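Local coordinates for protein cadherin-5 (Gallus gallus, PDB 3PPE) that mediates calcium-dependent, homophilic adhesion between endothelial cells, this chain being the first two of its extracellular cadherin domains, EC1 and EC2, at residues E59-E64 with I92-I97; P102-K107 with T124-E129; G120-K125 with S158-T163; I97-P102 with D130-T135. All coordinates share one frame; numbering follows the deposited sequence. Where two conformers were deposited one is given.

In the fold
The contacts follow the chain from the base of EC1, through the calcium-bound linker, into EC2. Contacts 1 and 4 have centres 12 Å apart, share I97 and both touch the calcium ions of chains E and C; a probable hydrogen bond from D133 N to D96 OD1 (3.0 Å) also joins them. The calcium of chain D belongs to contact 4. P102 carries contact 4 into contact 2, where EC2 begins. Contacts 2 and 3, with centres 13 Å apart, lie in one sheet on opposite sides of strand 122-129, sharing T124 and K125. Contact 3 is plain sheet packing away from the calcium sites, its centre 25 Å from that of contact 4.

Contact 1: E59-E64 with I92-I97; sequences ERLDRE and IKVSDI. With CA (calcium ion), chain E; CA (calcium ion), chain C.
R63 NE donates to D96 OD2 at 2.8 Å in a bent salt-bridge bond (N-H...O 137°). The planes of the two groups are 89° apart, and NE comes to OD2 from above the carboxylate. D96 OD2 also binds the calcium of chain E at 2.3 Å, so one oxygen serves both cations; D96 OD1 probably accepts from D133 N of EC2. R63 NH2 gives a hydrogen bond to E64 OE2 at 2.9 Å, on the anti lone pair. Both E64 oxygens bind the calcium of chain E, and E64 OE1 reaches on to the calcium of chain C at 2.3 Å. R63 thus probably offsets part of the negative charge gathered here. I97 O is a further ligand of the calcium of chain E. D62 OD1 binds the calcium of chain C and accepts from E64 N at 3.0 Å, closing an Asx turn. With CG anti to the backbone N (chi1 -165°) and a bend at chi3, R63 lays CB on V94 CG1 at 3.8 Å while NE meets D96. L61 CB also touches V94 CG1, at 4.1 Å. With a water on the calcium of chain C, E11, E12, D99 and D132 complete the two sites. L61-E64 is the LDRE motif of cadherin repeats, at the calcium-bound EC1-EC2 junction.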
loop_
_atom_site.group_PDB
_atom_site.type_symbol
_atom_site.label_atom_id
_atom_site.label_comp_id
_atom_site.label_asym_id
_atom_site.label_seq_id
_atom_site.Cartn_x
_atom_site.Cartn_y
_atom_site.Cartn_z
ATOM N N GLU A 59 -12.444 3.638 7.426
ATOM C CA GLU A 59 -13.686 3.446 6.701
ATOM C C GLU A 59 -13.336 2.964 5.322
ATOM O O GLU A 59 -12.251 3.249 4.801
ATOM C CB GLU A 59 -14.447 4.758 6.511
ATOM C CG GLU A 59 -14.913 5.376 7.781
ATOM C CD GLU A 59 -15.710 6.609 7.536
ATOM O OE1 GLU A 59 -16.021 7.269 8.537
ATOM O OE2 GLU A 59 -16.019 6.923 6.368
ATOM N N ARG A 60 -14.276 2.239 4.727
ATOM C CA ARG A 60 -14.242 1.955 3.303
ATOM C C ARG A 60 -14.518 3.262 2.563
ATOM O O ARG A 60 -15.353 4.076 2.998
ATOM C CB ARG A 60 -15.305 0.934 2.930
ATOM C CG ARG A 60 -14.994 -0.453 3.413
ATOM C CD ARG A 60 -16.067 -1.408 2.936
ATOM N NE ARG A 60 -16.210 -1.303 1.479
ATOM C CZ ARG A 60 -17.220 -0.721 0.836
ATOM N NH1 ARG A 60 -18.250 -0.171 1.488
ATOM N NH2 ARG A 60 -17.207 -0.708 -0.481
ATOM N N LEU A 61 -13.805 3.456 1.462
ATOM C CA LEU A 61 -13.849 4.693 0.715
ATOM C C LEU A 61 -14.557 4.543 -0.666
ATOM O O LEU A 61 -14.455 3.519 -1.324
ATOM C CB LEU A 61 -12.412 5.203 0.507
ATOM C CG LEU A 61 -11.581 5.419 1.784
ATOM C CD1 LEU A 61 -10.111 5.655 1.432
ATOM C CD2 LEU A 61 -12.185 6.558 2.626
ATOM N N ASP A 62 -15.233 5.590 -1.094
ATOM C CA ASP A 62 -15.868 5.595 -2.395
ATOM C C ASP A 62 -15.281 6.750 -3.155
ATOM O O ASP A 62 -15.559 7.890 -2.824
ATOM C CB ASP A 62 -17.371 5.795 -2.203
ATOM C CG ASP A 62 -18.149 5.802 -3.518
ATOM O OD1 ASP A 62 -17.574 5.571 -4.611
ATOM O OD2 ASP A 62 -19.356 6.041 -3.428
ATOM N N ARG A 63 -14.457 6.471 -4.162
ATOM C CA ARG A 63 -13.886 7.546 -5.001
ATOM C C ARG A 63 -14.968 8.447 -5.630
ATOM O O ARG A 63 -14.755 9.648 -5.837
ATOM C CB ARG A 63 -12.970 6.960 -6.092
ATOM C CG ARG A 63 -12.067 7.977 -6.772
ATOM C CD ARG A 63 -11.750 7.513 -8.203
ATOM N NE ARG A 63 -12.980 7.524 -9.033
ATOM C CZ ARG A 63 -13.448 8.619 -9.643
ATOM N NH1 ARG A 63 -12.810 9.759 -9.522
ATOM N NH2 ARG A 63 -14.585 8.587 -10.323
ATOM N N GLU A 64 -16.129 7.883 -5.900
ATOM C CA GLU A 64 -17.204 8.664 -6.520
ATOM C C GLU A 64 -17.877 9.651 -5.552
ATOM O O GLU A 64 -18.580 10.556 -5.983
ATOM C CB GLU A 64 -18.247 7.746 -7.177
ATOM C CG GLU A 64 -17.788 7.167 -8.522
ATOM C CD GLU A 64 -16.728 6.100 -8.422
ATOM O OE1 GLU A 64 -16.901 5.093 -7.682
ATOM O OE2 GLU A 64 -15.697 6.232 -9.117
ATOM N N ILE A 92 -3.739 12.238 -0.066
ATOM C CA ILE A 92 -4.115 10.839 -0.122
ATOM C C ILE A 92 -5.104 10.732 -1.301
ATOM O O ILE A 92 -6.187 11.312 -1.258
ATOM C CB ILE A 92 -4.780 10.350 1.215
ATOM C CG1 ILE A 92 -3.765 10.363 2.399
ATOM C CG2 ILE A 92 -5.300 8.917 0.998
ATOM C CD1 ILE A 92 -4.431 10.105 3.772
ATOM N N LYS A 93 -4.714 9.995 -2.336
ATOM C CA LYS A 93 -5.527 9.806 -3.567
ATOM C C LYS A 93 -6.295 8.511 -3.443
ATOM O O LYS A 93 -5.714 7.509 -3.055
ATOM C CB LYS A 93 -4.589 9.670 -4.770
ATOM C CG LYS A 93 -3.868 10.959 -5.132
ATOM C CD LYS A 93 -4.626 11.729 -6.218
ATOM C CE LYS A 93 -3.973 13.096 -6.510
ATOM N NZ LYS A 93 -4.834 13.879 -7.453
ATOM N N VAL A 94 -7.595 8.517 -3.762
ATOM C CA VAL A 94 -8.401 7.267 -3.732
ATOM C C VAL A 94 -8.368 6.717 -5.158
ATOM O O VAL A 94 -8.857 7.373 -6.081
ATOM C CB VAL A 94 -9.871 7.510 -3.262
ATOM C CG1 VAL A 94 -10.697 6.167 -3.143
ATOM C CG2 VAL A 94 -9.887 8.272 -1.884
ATOM N N SER A 95 -7.813 5.524 -5.319
ATOM C CA SER A 95 -7.618 4.874 -6.626
ATOM C C SER A 95 -8.922 4.228 -7.060
ATOM O O SER A 95 -9.556 3.538 -6.295
ATOM C CB SER A 95 -6.539 3.784 -6.531
ATOM O OG SER A 95 -5.364 4.328 -5.949
ATOM N N ASP A 96 -9.301 4.468 -8.312
ATOM C CA ASP A 96 -10.580 4.049 -8.868
ATOM C C ASP A 96 -10.672 2.546 -9.128
ATOM O O ASP A 96 -9.779 1.969 -9.732
ATOM C CB ASP A 96 -10.776 4.777 -10.214
ATOM C CG ASP A 96 -12.193 4.662 -10.745
ATOM O OD1 ASP A 96 -12.354 4.377 -11.955
ATOM O OD2 ASP A 96 -13.158 4.861 -9.976
ATOM N N ILE A 97 -11.782 1.926 -8.749
ATOM C CA ILE A 97 -12.116 0.644 -9.320
ATOM C C ILE A 97 -13.289 0.841 -10.290
ATOM O O ILE A 97 -14.041 1.829 -10.199
ATOM C CB ILE A 97 -12.436 -0.470 -8.234
ATOM C CG1 ILE A 97 -13.751 -0.225 -7.487
ATOM C CG2 ILE A 97 -11.194 -0.670 -7.252
ATOM C CD1 ILE A 97 -14.335 -1.518 -6.814
HETATM CA CA CA E . -15.111 3.784 -9.293
HETATM CA CA CA C . -17.238 3.710 -5.866
HETATM O O HOH W 1 -19.563 3.693 -6.675
#

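Contact 2: P102-K107 with T124-E129; sequences PIFVQK and TKVTAE
F104 lays one face of its ring on the methyl group of A128. A128 CB sits 4.0 Å from the centroid of the F104 ring and 13° off its normal, a CH-pi contact displaced toward the rim. With CG anti to the carbonyl carbon, chi1 (-79°) swings the ring toward A128, and chi2, close to perpendicular, turns its face to the methyl. Its edge has a different partner: CE2 of F104 meets CG2 of V126 at 3.6 Å, close to the ring plane. On the other flank of A128, CB of P102 packs against CB of A128 at 3.8 Å, so the small alanine fits between a proline and an aromatic ring.

The backbones pair as antiparallel strands. I103 and E129 form a hydrogen-bonded pair, with I103 N to E129 O at 2.8 Å and E129 N to I103 O at 2.9 Å. F104 and A128 are the non-hydrogen-bonded pair that follows. One further bond, V105 N to T127 O at 3.0 Å, is more bent (146°). Beyond it segment 102-107 leaves the sheet.

On the face with I103 and E129, CG1 of V105 touches CD of E129 at 3.6 Å, the two side chains crossing at about a right angle. The F104 side faces inward, where V180 and A182 of strand 175-184 and A195 of strand 194-202 meet the ring. Strand 103-104 is an edge strand here, while strand 108-114 joins the opposing sheet: the first strand of EC2 is split between both sheets, as in the Greek-key beta sandwich of cadherin domains.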
loop_
_atom_site.group_PDB
_atom_site.type_symbol
_atom_site.label_atom_id
_atom_site.label_comp_id
_atom_site.label_asym_id
_atom_site.label_seq_id
_atom_site.Cartn_x
_atom_site.Cartn_y
_atom_site.Cartn_z
ATOM N N PRO A 102 -22.291 2.759 -17.306
ATOM C CA PRO A 102 -22.826 3.999 -17.918
ATOM C C PRO A 102 -24.330 4.062 -17.759
ATOM O O PRO A 102 -25.034 3.004 -17.852
ATOM C CB PRO A 102 -22.426 3.871 -19.402
ATOM C CG PRO A 102 -21.299 2.794 -19.379
ATOM C CD PRO A 102 -21.735 1.842 -18.316
ATOM N N ILE A 103 -24.834 5.266 -17.479
ATOM C CA ILE A 103 -26.284 5.466 -17.331
ATOM C C ILE A 103 -26.715 6.569 -18.282
ATOM O O ILE A 103 -26.078 7.614 -18.366
ATOM C CB ILE A 103 -26.697 5.814 -15.858
ATOM C CG1 ILE A 103 -26.342 4.672 -14.886
ATOM C CG2 ILE A 103 -28.211 6.075 -15.731
ATOM C CD1 ILE A 103 -26.028 5.204 -13.516
ATOM N N PHE A 104 -27.788 6.335 -19.032
ATOM C CA PHE A 104 -28.225 7.351 -19.990
ATOM C C PHE A 104 -28.578 8.659 -19.321
ATOM O O PHE A 104 -28.909 8.664 -18.139
ATOM C CB PHE A 104 -29.340 6.810 -20.859
ATOM C CG PHE A 104 -28.820 5.928 -21.955
ATOM C CD1 PHE A 104 -28.798 4.548 -21.798
ATOM C CD2 PHE A 104 -28.289 6.497 -23.124
ATOM C CE1 PHE A 104 -28.304 3.705 -22.834
ATOM C CE2 PHE A 104 -27.769 5.670 -24.141
ATOM C CZ PHE A 104 -27.799 4.266 -23.977
ATOM N N VAL A 105 -28.517 9.763 -20.061
ATOM C CA VAL A 105 -28.829 11.068 -19.473
ATOM C C VAL A 105 -30.335 11.405 -19.497
ATOM O O VAL A 105 -30.749 12.336 -18.833
ATOM C CB VAL A 105 -27.990 12.236 -20.072
ATOM C CG1 VAL A 105 -26.490 12.014 -19.848
ATOM C CG2 VAL A 105 -28.299 12.446 -21.561
ATOM N N GLN A 106 -31.131 10.625 -20.227
ATOM C CA GLN A 106 -32.590 10.806 -20.344
ATOM C C GLN A 106 -33.144 9.404 -20.491
ATOM O O GLN A 106 -32.506 8.547 -21.093
ATOM C CB GLN A 106 -33.026 11.564 -21.635
ATOM C CG GLN A 106 -32.413 12.930 -21.819
ATOM C CD GLN A 106 -32.651 13.553 -23.154
ATOM O OE1 GLN A 106 -33.635 13.239 -23.888
ATOM N NE2 GLN A 106 -31.782 14.476 -23.485
ATOM N N LYS A 107 -34.344 9.202 -19.968
ATOM C CA LYS A 107 -35.107 7.977 -20.188
ATOM C C LYS A 107 -35.508 7.752 -21.661
ATOM O O LYS A 107 -35.436 6.629 -22.161
ATOM C CB LYS A 107 -36.386 8.066 -19.359
ATOM C CG LYS A 107 -37.154 6.744 -19.289
ATOM C CD LYS A 107 -36.436 5.710 -18.393
ATOM C CE LYS A 107 -37.451 4.665 -17.922
ATOM N NZ LYS A 107 -36.781 3.423 -17.407
ATOM N N THR A 124 -29.664 11.297 -34.690
ATOM C CA THR A 124 -29.684 11.927 -33.401
ATOM C C THR A 124 -28.551 11.305 -32.576
ATOM O O THR A 124 -27.910 10.350 -33.035
ATOM C CB THR A 124 -31.082 11.751 -32.717
ATOM O OG1 THR A 124 -31.149 12.638 -31.620
ATOM C CG2 THR A 124 -31.330 10.337 -32.216
ATOM N N LYS A 125 -28.247 11.883 -31.417
ATOM C CA LYS A 125 -27.174 11.354 -30.594
ATOM C C LYS A 125 -27.762 10.984 -29.240
ATOM O O LYS A 125 -28.554 11.738 -28.682
ATOM C CB LYS A 125 -26.042 12.369 -30.382
ATOM C CG LYS A 125 -24.786 11.725 -29.718
ATOM C CD LYS A 125 -23.774 12.744 -29.264
ATOM C CE LYS A 125 -22.587 12.099 -28.509
ATOM N NZ LYS A 125 -22.977 11.305 -27.268
ATOM N N VAL A 126 -27.408 9.813 -28.731
ATOM C CA VAL A 126 -27.745 9.458 -27.347
ATOM C C VAL A 126 -26.436 9.530 -26.531
ATOM O O VAL A 126 -25.340 9.461 -27.113
ATOM C CB VAL A 126 -28.486 8.059 -27.212
ATOM C CG1 VAL A 126 -29.775 8.042 -28.077
ATOM C CG2 VAL A 126 -27.589 6.830 -27.576
ATOM N N THR A 127 -26.541 9.652 -25.216
ATOM C CA THR A 127 -25.364 9.791 -24.347
ATOM C C THR A 127 -25.639 9.094 -23.033
ATOM O O THR A 127 -26.676 9.343 -22.411
ATOM C CB THR A 127 -25.081 11.296 -24.034
ATOM O OG1 THR A 127 -24.981 12.017 -25.249
ATOM C CG2 THR A 127 -23.748 11.509 -23.217
ATOM N N ALA A 128 -24.715 8.227 -22.623
ATOM C CA ALA A 128 -24.688 7.683 -21.269
ATOM C C ALA A 128 -23.381 8.110 -20.591
ATOM O O ALA A 128 -22.343 8.263 -21.266
ATOM C CB ALA A 128 -24.816 6.163 -21.299
ATOM N N GLU A 129 -23.437 8.365 -19.282
ATOM C CA GLU A 129 -22.259 8.823 -18.537
ATOM C C GLU A 129 -21.921 7.754 -17.520
ATOM O O GLU A 129 -22.796 7.117 -16.949
ATOM C CB GLU A 129 -22.502 10.158 -17.805
ATOM C CG GLU A 129 -23.044 11.284 -18.665
ATOM C CD GLU A 129 -23.489 12.480 -17.831
ATOM O OE1 GLU A 129 -24.162 12.296 -16.766
ATOM O OE2 GLU A 129 -23.162 13.617 -18.239
#

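Contact 3: G120-K125 with S158-T163; sequences GTSVTK and SGVIFT
Two neighbouring strands of the EC2 sandwich meet here, 122-125 and 160-163, running antiparallel with strand 153-155 beyond the second. T163 N donates to T121 O at 2.8 Å, and G120 N closes the end of the ladder on T163 O at 2.9 Å. Farther along, V123 N bonds to I161 O at 2.7 Å, while I161 N answers to the next residue, T124 O, at 2.9 Å.

I161 therefore faces two residues, V123 and T124, and V123 has the backbone angles of the first position of a classic beta bulge (phi -108°, psi -55°). The bulge turns V123 and T124 to the same side as I161, and the three pack toward V197 and I199 of strand 194-202, between the two sheets.

The other face carries S122, K125, V160 and F162. The F162 ring lies obliquely beside the start of strand 122-125, its CD2 3.4 Å from G120 O and its CE2 3.9 Å from S122 CB. Next to it CG1 of V160 touches OG of S122 at 3.6 Å. T121 and T163 lie side by side, and the hydroxyls of both are hydrogen-bonded to R118 O in the loop before.

At the far end the K125 chain runs out extended and bends only at its last torsion (chi4 -59°), which brings NZ to S158 O at 2.8 Å, a straight approach to the carbonyl of the tight turn S158-G159. G159 makes that turn with positive phi, and D156 OD1 accepts from both S158 N and V160 N.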
loop_
_atom_site.group_PDB
_atom_site.type_symbol
_atom_site.label_atom_id
_atom_site.label_comp_id
_atom_site.label_asym_id
_atom_site.label_seq_id
_atom_site.Cartn_x
_atom_site.Cartn_y
_atom_site.Cartn_z
ATOM N N GLY A 120 -26.858 5.322 -43.652
ATOM C CA GLY A 120 -25.812 5.954 -42.854
ATOM C C GLY A 120 -26.073 7.440 -42.648
ATOM O O GLY A 120 -25.142 8.222 -42.379
ATOM N N THR A 121 -27.340 7.833 -42.760
ATOM C CA THR A 121 -27.741 9.191 -42.441
ATOM C C THR A 121 -27.861 9.333 -40.938
ATOM O O THR A 121 -28.588 8.578 -40.292
ATOM C CB THR A 121 -29.070 9.596 -43.094
ATOM O OG1 THR A 121 -28.906 9.560 -44.534
ATOM C CG2 THR A 121 -29.410 11.029 -42.668
ATOM N N SER A 122 -27.132 10.320 -40.403
ATOM C CA SER A 122 -27.096 10.600 -38.999
ATOM C C SER A 122 -28.483 11.093 -38.538
ATOM O O SER A 122 -29.084 11.993 -39.176
ATOM C CB SER A 122 -26.031 11.687 -38.799
ATOM O OG SER A 122 -26.039 12.100 -37.485
ATOM N N VAL A 123 -28.997 10.540 -37.437
ATOM C CA VAL A 123 -30.352 10.876 -36.998
ATOM C C VAL A 123 -30.343 11.773 -35.735
ATOM O O VAL A 123 -30.909 12.858 -35.709
ATOM C CB VAL A 123 -31.159 9.569 -36.723
ATOM C CG1 VAL A 123 -32.562 9.885 -36.164
ATOM C CG2 VAL A 123 -31.195 8.666 -37.963
ATOM N N THR A 124 -29.664 11.297 -34.690
ATOM C CA THR A 124 -29.684 11.927 -33.401
ATOM C C THR A 124 -28.551 11.305 -32.576
ATOM O O THR A 124 -27.910 10.350 -33.035
ATOM C CB THR A 124 -31.082 11.751 -32.717
ATOM O OG1 THR A 124 -31.149 12.638 -31.620
ATOM C CG2 THR A 124 -31.330 10.337 -32.216
ATOM N N LYS A 125 -28.247 11.883 -31.417
ATOM C CA LYS A 125 -27.174 11.354 -30.594
ATOM C C LYS A 125 -27.762 10.984 -29.240
ATOM O O LYS A 125 -28.554 11.738 -28.682
ATOM C CB LYS A 125 -26.042 12.369 -30.382
ATOM C CG LYS A 125 -24.786 11.725 -29.718
ATOM C CD LYS A 125 -23.774 12.744 -29.264
ATOM C CE LYS A 125 -22.587 12.099 -28.509
ATOM N NZ LYS A 125 -22.977 11.305 -27.268
ATOM N N SER A 158 -19.811 6.555 -30.150
ATOM C CA SER A 158 -20.114 7.883 -29.578
ATOM C C SER A 158 -21.606 8.094 -29.254
ATOM O O SER A 158 -21.982 9.157 -28.784
ATOM C CB SER A 158 -19.663 9.025 -30.491
ATOM O OG SER A 158 -18.234 9.155 -30.458
ATOM N N GLY A 159 -22.448 7.107 -29.522
ATOM C CA GLY A 159 -23.891 7.259 -29.293
ATOM C C GLY A 159 -24.657 7.906 -30.445
ATOM O O GLY A 159 -25.855 8.203 -30.306
ATOM N N VAL A 160 -24.004 8.105 -31.582
ATOM C CA VAL A 160 -24.694 8.626 -32.767
ATOM C C VAL A 160 -25.481 7.510 -33.476
ATOM O O VAL A 160 -24.946 6.431 -33.751
ATOM C CB VAL A 160 -23.735 9.356 -33.721
ATOM C CG1 VAL A 160 -24.486 9.954 -34.982
ATOM C CG2 VAL A 160 -22.983 10.500 -32.960
ATOM N N ILE A 161 -26.752 7.802 -33.730
ATOM C CA ILE A 161 -27.672 6.872 -34.402
ATOM C C ILE A 161 -27.789 7.262 -35.873
ATOM O O ILE A 161 -27.924 8.439 -36.204
ATOM C CB ILE A 161 -29.052 6.845 -33.683
ATOM C CG1 ILE A 161 -28.850 6.451 -32.208
ATOM C CG2 ILE A 161 -30.065 5.895 -34.378
ATOM C CD1 ILE A 161 -30.122 6.383 -31.415
ATOM N N PHE A 162 -27.718 6.255 -36.744
ATOM C CA PHE A 162 -27.724 6.415 -38.200
ATOM C C PHE A 162 -28.763 5.485 -38.795
ATOM O O PHE A 162 -29.036 4.429 -38.218
ATOM C CB PHE A 162 -26.369 6.000 -38.784
ATOM C CG PHE A 162 -25.201 6.795 -38.280
ATOM C CD1 PHE A 162 -24.488 6.385 -37.140
ATOM C CD2 PHE A 162 -24.757 7.910 -38.982
ATOM C CE1 PHE A 162 -23.392 7.142 -36.681
ATOM C CE2 PHE A 162 -23.643 8.662 -38.547
ATOM C CZ PHE A 162 -22.964 8.279 -37.396
ATOM N N THR A 163 -29.301 5.844 -39.976
ATOM C CA THR A 163 -30.185 4.932 -40.715
ATOM C C THR A 163 -29.356 3.711 -41.130
ATOM O O THR A 163 -28.208 3.855 -41.558
ATOM C CB THR A 163 -30.822 5.606 -41.989
ATOM O OG1 THR A 163 -29.769 6.023 -42.852
ATOM C CG2 THR A 163 -31.704 6.845 -41.602
#

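Contact 4: I97-P102 with D130-T135; sequences INDNAP and DADDPT. With CA (calcium ion), chain D; CA (calcium ion), chain E; CA (calcium ion), chain C.
Calcium sites of the EC1-EC2 linker make up this contact, where the linker residues N98-D99-N100 face the D130-A131-D132 motif of EC2. D132 bridges: OD1 binds the calcium of chain E at 2.4 Å and OD2 the calcium of chain D at the same length. D132 OD2 also accepts from N100 N at 2.9 Å through its syn lone pair, which ties the linker backbone to the metal ligand. D99 bridges likewise: CG sits between the backbone N and the carbonyl carbon (chi1 59°), sending OD1 to the calcium of chain E and OD2 to that of chain C at 2.3 Å. The two carboxylates are nearly coplanar, 18° apart.

The calcium of chain D is further gripped by both oxygens of D130, by N98 OD1 and by N100 O at 2.3 Å; D184 and H139 O complete that site. D132 N donates to D130 OD1 at 3.0 Å, an Asx turn that fixes one ligand against the next. A water donates to A101 O and accepts from A131 N. The linker runs from strand 82-95 to strand 103-104, and segment 130-135 follows strand 122-129; P102, at the linker's end, packs beside D130 and on V142 of strand 142-148 and A182 of strand 175-184.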
loop_
_atom_site.group_PDB
_atom_site.type_symbol
_atom_site.label_atom_id
_atom_site.label_comp_id
_atom_site.label_asym_id
_atom_site.label_seq_id
_atom_site.Cartn_x
_atom_site.Cartn_y
_atom_site.Cartn_z
ATOM N N ILE A 97 -11.782 1.926 -8.749
ATOM C CA ILE A 97 -12.116 0.644 -9.320
ATOM C C ILE A 97 -13.289 0.841 -10.290
ATOM O O ILE A 97 -14.041 1.829 -10.199
ATOM C CB ILE A 97 -12.436 -0.470 -8.234
ATOM C CG1 ILE A 97 -13.751 -0.225 -7.487
ATOM C CG2 ILE A 97 -11.194 -0.670 -7.252
ATOM C CD1 ILE A 97 -14.335 -1.518 -6.814
ATOM N N ASN A 98 -13.440 -0.092 -11.215
ATOM C CA ASN A 98 -14.575 -0.053 -12.121
ATOM C C ASN A 98 -15.844 -0.563 -11.426
ATOM O O ASN A 98 -16.151 -1.738 -11.444
ATOM C CB ASN A 98 -14.295 -0.837 -13.415
ATOM C CG ASN A 98 -15.293 -0.467 -14.500
ATOM O OD1 ASN A 98 -15.647 0.717 -14.630
ATOM N ND2 ASN A 98 -15.799 -1.433 -15.215
ATOM N N ASP A 99 -16.579 0.329 -10.780
ATOM C CA ASP A 99 -17.761 -0.090 -10.046
ATOM C C ASP A 99 -19.047 0.639 -10.459
ATOM O O ASP A 99 -20.056 0.529 -9.793
ATOM C CB ASP A 99 -17.519 -0.039 -8.523
ATOM C CG ASP A 99 -17.131 1.344 -7.993
ATOM O OD1 ASP A 99 -16.603 2.222 -8.731
ATOM O OD2 ASP A 99 -17.342 1.560 -6.752
ATOM N N ASN A 100 -18.988 1.384 -11.571
ATOM C CA ASN A 100 -20.147 2.046 -12.128
ATOM C C ASN A 100 -20.353 1.680 -13.589
ATOM O O ASN A 100 -19.396 1.558 -14.380
ATOM C CB ASN A 100 -20.076 3.585 -11.961
ATOM C CG ASN A 100 -20.059 4.019 -10.494
ATOM O OD1 ASN A 100 -19.000 4.063 -9.870
ATOM N ND2 ASN A 100 -21.225 4.291 -9.926
ATOM N N ALA A 101 -21.607 1.498 -13.951
ATOM C CA ALA A 101 -21.952 1.267 -15.363
ATOM C C ALA A 101 -22.379 2.624 -15.979
ATOM O O ALA A 101 -22.722 3.573 -15.253
ATOM C CB ALA A 101 -23.062 0.215 -15.476
ATOM N N PRO A 102 -22.291 2.759 -17.306
ATOM C CA PRO A 102 -22.826 3.999 -17.918
ATOM C C PRO A 102 -24.330 4.062 -17.759
ATOM O O PRO A 102 -25.034 3.004 -17.852
ATOM C CB PRO A 102 -22.426 3.871 -19.402
ATOM C CG PRO A 102 -21.299 2.794 -19.379
ATOM C CD PRO A 102 -21.735 1.842 -18.316
ATOM N N ASP A 130 -20.631 7.545 -17.339
ATOM C CA ASP A 130 -20.125 6.520 -16.440
ATOM C C ASP A 130 -19.369 7.269 -15.359
ATOM O O ASP A 130 -18.446 8.024 -15.671
ATOM C CB ASP A 130 -19.178 5.622 -17.215
ATOM C CG ASP A 130 -18.724 4.422 -16.416
ATOM O OD1 ASP A 130 -18.176 4.550 -15.283
ATOM O OD2 ASP A 130 -18.830 3.336 -16.964
ATOM N N ALA A 131 -19.748 7.029 -14.103
ATOM C CA ALA A 131 -19.242 7.780 -12.954
ATOM C C ALA A 131 -17.799 7.421 -12.526
ATOM O O ALA A 131 -17.215 8.091 -11.671
ATOM C CB ALA A 131 -20.194 7.598 -11.788
ATOM N N ASP A 132 -17.231 6.377 -13.110
ATOM C CA ASP A 132 -15.847 6.005 -12.822
ATOM C C ASP A 132 -14.862 7.042 -13.360
ATOM O O ASP A 132 -15.249 8.014 -14.034
ATOM C CB ASP A 132 -15.524 4.570 -13.287
ATOM C CG ASP A 132 -16.355 3.549 -12.559
ATOM O OD1 ASP A 132 -16.422 3.658 -11.332
ATOM O OD2 ASP A 132 -16.991 2.652 -13.182
ATOM N N ASP A 133 -13.584 6.835 -13.063
ATOM C CA ASP A 133 -12.551 7.805 -13.405
ATOM C C ASP A 133 -12.140 7.681 -14.868
ATOM O O ASP A 133 -11.676 6.628 -15.304
ATOM C CB ASP A 133 -11.330 7.632 -12.499
ATOM C CG ASP A 133 -10.320 8.749 -12.662
ATOM O OD1 ASP A 133 -9.461 8.912 -11.769
ATOM O OD2 ASP A 133 -10.384 9.468 -13.682
ATOM N N PRO A 134 -12.313 8.762 -15.622
ATOM C CA PRO A 134 -12.120 8.729 -17.073
ATOM C C PRO A 134 -10.642 8.759 -17.447
ATOM O O PRO A 134 -10.305 8.721 -18.632
ATOM C CB PRO A 134 -12.807 10.013 -17.542
ATOM C CG PRO A 134 -12.704 10.933 -16.381
ATOM C CD PRO A 134 -12.818 10.066 -15.159
ATOM N N THR A 135 -9.773 8.828 -16.444
ATOM C CA THR A 135 -8.334 8.840 -16.675
ATOM C C THR A 135 -7.722 7.468 -16.416
ATOM O O THR A 135 -6.521 7.268 -16.600
ATOM C CB THR A 135 -7.628 9.883 -15.788
ATOM O OG1 THR A 135 -7.760 9.510 -14.411
ATOM C CG2 THR A 135 -8.239 11.260 -15.997
HETATM CA CA CA D . -17.417 2.090 -15.434
HETATM CA CA CA E . -15.111 3.784 -9.293
HETATM CA CA CA C . -17.238 3.710 -5.866
HETATM O O HOH W 2 -22.369 5.734 -13.864
HETATM O O HOH W 1 -19.563 3.693 -6.675
#